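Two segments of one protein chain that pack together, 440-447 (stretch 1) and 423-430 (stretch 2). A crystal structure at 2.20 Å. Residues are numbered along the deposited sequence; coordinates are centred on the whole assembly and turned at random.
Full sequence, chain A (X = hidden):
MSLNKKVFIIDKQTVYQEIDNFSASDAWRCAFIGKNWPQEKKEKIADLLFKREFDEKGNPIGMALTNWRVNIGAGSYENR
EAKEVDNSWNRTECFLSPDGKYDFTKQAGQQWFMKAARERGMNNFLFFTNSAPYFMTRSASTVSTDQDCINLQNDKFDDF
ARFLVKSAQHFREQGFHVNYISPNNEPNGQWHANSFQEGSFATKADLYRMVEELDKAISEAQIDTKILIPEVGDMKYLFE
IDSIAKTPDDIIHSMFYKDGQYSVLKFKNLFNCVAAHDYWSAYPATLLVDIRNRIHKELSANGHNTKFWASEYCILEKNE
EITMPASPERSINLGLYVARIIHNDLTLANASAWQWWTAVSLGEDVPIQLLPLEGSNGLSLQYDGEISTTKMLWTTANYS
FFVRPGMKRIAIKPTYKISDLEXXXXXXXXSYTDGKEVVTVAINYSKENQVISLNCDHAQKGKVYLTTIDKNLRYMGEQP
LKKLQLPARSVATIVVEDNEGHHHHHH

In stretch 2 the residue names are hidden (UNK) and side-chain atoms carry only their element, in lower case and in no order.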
ATOM      1  N   THR A 440      -1.802  -1.072 -20.800  1.00 39.04           N
ATOM      2  CA  THR A 440      -2.953  -0.208 -20.639  1.00 39.03           C
ATOM      3  C   THR A 440      -4.009  -0.902 -19.758  1.00 38.97           C
ATOM      4  O   THR A 440      -4.304  -2.084 -19.930  1.00 38.92           O
ATOM      5  CB  THR A 440      -3.502   0.180 -22.028  1.00 38.84           C
ATOM      6  OG1 THR A 440      -2.449   0.822 -22.767  1.00 40.02           O
ATOM      7  CG2 THR A 440      -4.650   1.113 -21.916  1.00 38.26           C
ATOM      8  N   VAL A 441      -4.540  -0.180 -18.787  1.00 39.16           N
ATOM      9  CA  VAL A 441      -5.519  -0.768 -17.887  1.00 39.40           C
ATOM     10  C   VAL A 441      -6.769   0.073 -17.954  1.00 39.89           C
ATOM     11  O   VAL A 441      -6.733   1.268 -17.658  1.00 40.58           O
ATOM     12  CB  VAL A 441      -5.000  -0.871 -16.417  1.00 39.33           C
ATOM     13  CG1 VAL A 441      -6.024  -1.540 -15.521  1.00 38.67           C
ATOM     14  CG2 VAL A 441      -3.683  -1.625 -16.346  1.00 39.06           C
ATOM     15  N   ALA A 442      -7.858  -0.562 -18.365  1.00 39.84           N
ATOM     16  CA  ALA A 442      -9.127   0.086 -18.600  1.00 40.59           C
ATOM     17  C   ALA A 442     -10.163  -0.414 -17.631  1.00 40.69           C
ATOM     18  O   ALA A 442     -10.396  -1.620 -17.518  1.00 41.43           O
ATOM     19  CB  ALA A 442      -9.587  -0.159 -20.033  1.00 40.24           C
ATOM     20  N   ILE A 443     -10.785   0.505 -16.912  1.00 41.17           N
ATOM     21  CA  ILE A 443     -11.895   0.126 -16.043  1.00 41.78           C
ATOM     22  C   ILE A 443     -13.191   0.543 -16.675  1.00 42.81           C
ATOM     23  O   ILE A 443     -13.396   1.738 -16.924  1.00 42.76           O
ATOM     24  CB  ILE A 443     -11.818   0.784 -14.641  1.00 41.27           C
ATOM     25  CG1 ILE A 443     -10.438   0.564 -14.020  1.00 40.54           C
ATOM     26  CG2 ILE A 443     -12.960   0.265 -13.737  1.00 39.30           C
ATOM     27  CD1 ILE A 443     -10.181   1.442 -12.813  1.00 40.44           C
ATOM     28  N   ASN A 444     -14.065  -0.439 -16.914  1.00 43.82           N
ATOM     29  CA  ASN A 444     -15.429  -0.162 -17.331  1.00 44.24           C
ATOM     30  C   ASN A 444     -16.383  -0.174 -16.134  1.00 44.99           C
ATOM     31  O   ASN A 444     -16.910  -1.227 -15.728  1.00 43.67           O
ATOM     32  CB  ASN A 444     -15.894  -1.129 -18.423  1.00 44.57           C
ATOM     33  CG  ASN A 444     -17.240  -0.715 -19.033  1.00 44.13           C
ATOM     34  OD1 ASN A 444     -17.926   0.164 -18.516  1.00 42.80           O
ATOM     35  ND2 ASN A 444     -17.611  -1.350 -20.125  1.00 42.89           N
ATOM     36  N   TYR A 445     -16.611   1.022 -15.584  1.00 45.76           N
ATOM     37  CA  TYR A 445     -17.353   1.165 -14.335  1.00 46.26           C
ATOM     38  C   TYR A 445     -18.843   1.169 -14.603  1.00 47.42           C
ATOM     39  O   TYR A 445     -19.636   1.001 -13.676  1.00 47.21           O
ATOM     40  CB  TYR A 445     -16.943   2.451 -13.606  1.00 46.20           C
ATOM     41  CG  TYR A 445     -17.107   2.372 -12.109  1.00 46.01           C
ATOM     42  CD1 TYR A 445     -16.131   1.759 -11.322  1.00 46.16           C
ATOM     43  CD2 TYR A 445     -18.238   2.891 -11.480  1.00 44.51           C
ATOM     44  CE1 TYR A 445     -16.257   1.671  -9.955  1.00 45.20           C
ATOM     45  CE2 TYR A 445     -18.393   2.789 -10.105  1.00 45.89           C
ATOM     46  CZ  TYR A 445     -17.379   2.184  -9.344  1.00 46.99           C
ATOM     47  OH  TYR A 445     -17.493   2.072  -7.975  1.00 47.68           O
ATOM     48  N   SER A 446     -19.218   1.379 -15.868  1.00 48.71           N
ATOM     49  CA  SER A 446     -20.622   1.509 -16.260  1.00 50.35           C
ATOM     50  C   SER A 446     -21.270   0.136 -16.361  1.00 51.40           C
ATOM     51  O   SER A 446     -20.576  -0.894 -16.369  1.00 51.76           O
ATOM     52  CB  SER A 446     -20.733   2.212 -17.619  1.00 50.16           C
ATOM     53  OG  SER A 446     -20.428   1.301 -18.671  1.00 51.13           O
ATOM     54  N   LYS A 447     -22.598   0.125 -16.466  1.00 52.97           N
ATOM     55  CA  LYS A 447     -23.363  -1.113 -16.663  1.00 54.33           C
ATOM     56  C   LYS A 447     -23.546  -1.500 -18.128  1.00 54.65           C
ATOM     57  O   LYS A 447     -24.304  -2.434 -18.438  1.00 55.64           O
ATOM     58  CB  LYS A 447     -24.728  -1.008 -15.998  1.00 55.02           C
ATOM     59  CG  LYS A 447     -24.708  -1.141 -14.500  1.00 57.08           C
ATOM     60  CD  LYS A 447     -26.049  -0.727 -13.922  1.00 62.13           C
ATOM     61  CE  LYS A 447     -26.076   0.759 -13.592  1.00 67.11           C
ATOM     62  NZ  LYS A 447     -27.056   1.025 -12.490  1.00 70.88           N
ATOM     63  N   UNK A 423     -15.345  10.357 -15.848  1.00 48.80           N
ATOM     64  CA  UNK A 423     -14.596   9.110 -15.983  1.00 47.82           C
ATOM     65  C   UNK A 423     -14.802   8.178 -14.785  1.00 47.38           C
ATOM     66  O   UNK A 423     -14.949   6.972 -14.965  1.00 46.67           O
ATOM     67  c   UNK A 423     -13.135   9.401 -16.181  1.00 48.05           C
ATOM     68  N   UNK A 424     -14.853   8.745 -13.578  1.00 47.36           N
ATOM     69  CA  UNK A 424     -15.005   7.970 -12.339  1.00 47.91           C
ATOM     70  C   UNK A 424     -16.256   7.069 -12.275  1.00 48.60           C
ATOM     71  O   UNK A 424     -16.285   6.087 -11.517  1.00 48.67           O
ATOM     72  c   UNK A 424     -14.954   8.887 -11.132  1.00 48.19           C
ATOM     73  N   UNK A 425     -17.291   7.391 -13.048  1.00 48.93           N
ATOM     74  CA  UNK A 425     -18.511   6.572 -13.024  1.00 49.52           C
ATOM     75  C   UNK A 425     -18.744   5.883 -14.352  1.00 49.43           C
ATOM     76  O   UNK A 425     -19.746   5.189 -14.518  1.00 50.23           O
ATOM     77  c   UNK A 425     -19.797   7.381 -12.623  1.00 49.50           C
ATOM     78  o   UNK A 425     -19.908   8.562 -13.440  1.00 50.63           O
ATOM     79  c   UNK A 425     -19.729   7.776 -11.172  1.00 49.22           C
ATOM     80  N   UNK A 426     -17.836   6.083 -15.302  1.00 49.09           N
ATOM     81  CA  UNK A 426     -17.949   5.425 -16.602  1.00 48.59           C
ATOM     82  C   UNK A 426     -16.699   4.619 -16.970  1.00 48.29           C
ATOM     83  O   UNK A 426     -16.646   3.417 -16.701  1.00 49.12           O
ATOM     84  c   UNK A 426     -18.345   6.425 -17.706  1.00 48.94           C
ATOM     85  o   UNK A 426     -17.382   7.456 -17.885  1.00 48.50           O
ATOM     86  N   UNK A 427     -15.695   5.266 -17.563  1.00 46.77           N
ATOM     87  CA  UNK A 427     -14.555   4.559 -18.117  1.00 45.94           C
ATOM     88  C   UNK A 427     -13.208   5.232 -17.777  1.00 45.09           C
ATOM     89  O   UNK A 427     -12.971   6.405 -18.133  1.00 44.94           O
ATOM     90  c   UNK A 427     -13.588   4.077 -21.827  1.00 51.07           C
ATOM     91  c   UNK A 427     -14.725   4.411 -19.623  1.00 46.27           C
ATOM     92  c   UNK A 427     -13.728   2.159 -20.227  1.00 50.28           C
ATOM     93  c   UNK A 427     -13.607   3.684 -20.368  1.00 48.25           C
ATOM     94  N   UNK A 428     -12.342   4.475 -17.092  1.00 43.36           N
ATOM     95  CA  UNK A 428     -11.034   4.954 -16.627  1.00 40.61           C
ATOM     96  C   UNK A 428      -9.950   4.136 -17.303  1.00 41.87           C
ATOM     97  O   UNK A 428     -10.026   2.909 -17.364  1.00 42.20           O
ATOM     98  c   UNK A 428     -13.335   4.348 -12.639  1.00 37.60           C
ATOM     99  c   UNK A 428     -11.771   5.836 -14.289  1.00 39.08           C
ATOM    100  s   UNK A 428     -11.913   5.403 -12.540  1.00 32.85           S
ATOM    101  c   UNK A 428     -10.915   4.841 -15.100  1.00 40.77           C
ATOM    102  N   UNK A 429      -8.940   4.809 -17.833  1.00 41.62           N
ATOM    103  CA  UNK A 429      -7.915   4.125 -18.557  1.00 42.01           C
ATOM    104  C   UNK A 429      -6.617   4.908 -18.469  1.00 41.20           C
ATOM    105  O   UNK A 429      -6.626   6.137 -18.483  1.00 40.72           O
ATOM    106  c   UNK A 429      -7.274   3.184 -20.845  1.00 42.78           C
ATOM    107  c   UNK A 429      -7.779   2.547 -22.122  1.00 42.79           C
ATOM    108  c   UNK A 429      -8.393   3.798 -20.001  1.00 42.39           C
ATOM    109  c   UNK A 429      -8.907   5.022 -20.649  1.00 44.68           C
ATOM    110  N   UNK A 430      -5.511   4.164 -18.337  1.00 40.34           N
ATOM    111  CA  UNK A 430      -4.171   4.721 -18.112  1.00 39.27           C
ATOM    112  C   UNK A 430      -3.173   3.789 -18.766  1.00 38.40           C
ATOM    113  O   UNK A 430      -3.480   2.621 -18.976  1.00 37.83           O
ATOM    114  c   UNK A 430      -3.875   4.859 -16.597  1.00 39.29           C
ATOM    115  o   UNK A 430      -4.026   3.611 -15.902  1.00 40.60           O
TER
HETATM  116  O   HOH W   1      -6.259   2.739 -15.312  1.00 35.36           O

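Position 423 carries one side-chain carbon, which lies far from stretch 1: alanine, A423. It opens a type I turn that runs to position 426, whose backbone N donates to A423 O at 3.0 Å.

Position 424 also has a single carbon, pointing away from stretch 1, so it is A424. What it offers is backbone: A424 O sits over one face of the Y445 ring, 3.7 Å from Y445 CD2.

At 425 the first carbon carries one oxygen and one carbon, the fork of a threonine. The side chain of T425 points away and its main chain does the touching, with T425 C 3.9 Å from Y445 CB.

Position 426 shows a carbon and then an oxygen, a serine, again directed away. The carbonyl of S426 takes a short hydrogen bond from Y445 N (2.6 Å from N to S426 O) and a weak one from S446 N (3.4 Å to the same O). Stretch 1 leaves the strand here, where N444 OD1 accepts from S446 OG at 2.8 Å.

Position 427 has four carbons forked at the second, hence leucine. L427 pairs with N444 without hydrogen bonds between them, and its CD1 comes back to 4.1 Å from N444 CA.

Position 428 is an unbranched run of two carbons, a sulfur and a carbon: methionine. Its backbone closes a pair of hydrogen bonds with I443, M428 N to I443 O at 2.9 Å and I443 N to M428 O at 2.6 Å. The side chain spans two neighbours, with CB 4.2 Å from I443 CD1 and CE 4.0 Å from Y445 CD1.

Position 429 has four carbons forked at the first, one arm two carbons long: isoleucine. Opposite it is A442, and I429 CA and A442 CA are 4.2 Å apart; I429 CD1 lies 3.9 Å from A442 CB and 3.4 Å from T440 CG2.

Position 430, a carbon and an oxygen, is serine. S430 N donates to V441 O at 3.2 Å, and V441 N returns a bond to S430 O at 3.0 Å. Water 1 joins S430 OG (2.5 Å) to V441 O (2.8 Å), donating to the latter.

The rule is an antiparallel ladder with a fitted end. Hydrogen-bonded pairs alternate with non-hydrogen-bonded ones, and from the latter CA-H...O contacts reach the neighbour of the partner, such as I429 CA to V441 O at 3.2 Å. I443 and M428 share one face of the sheet, A442 and I429 the other. Beyond the ladder, the turn contributes carbonyls, while Y445 supplies an amide to bond and a ring to pack.

Stretch 2 (423-430) AATSLMIS
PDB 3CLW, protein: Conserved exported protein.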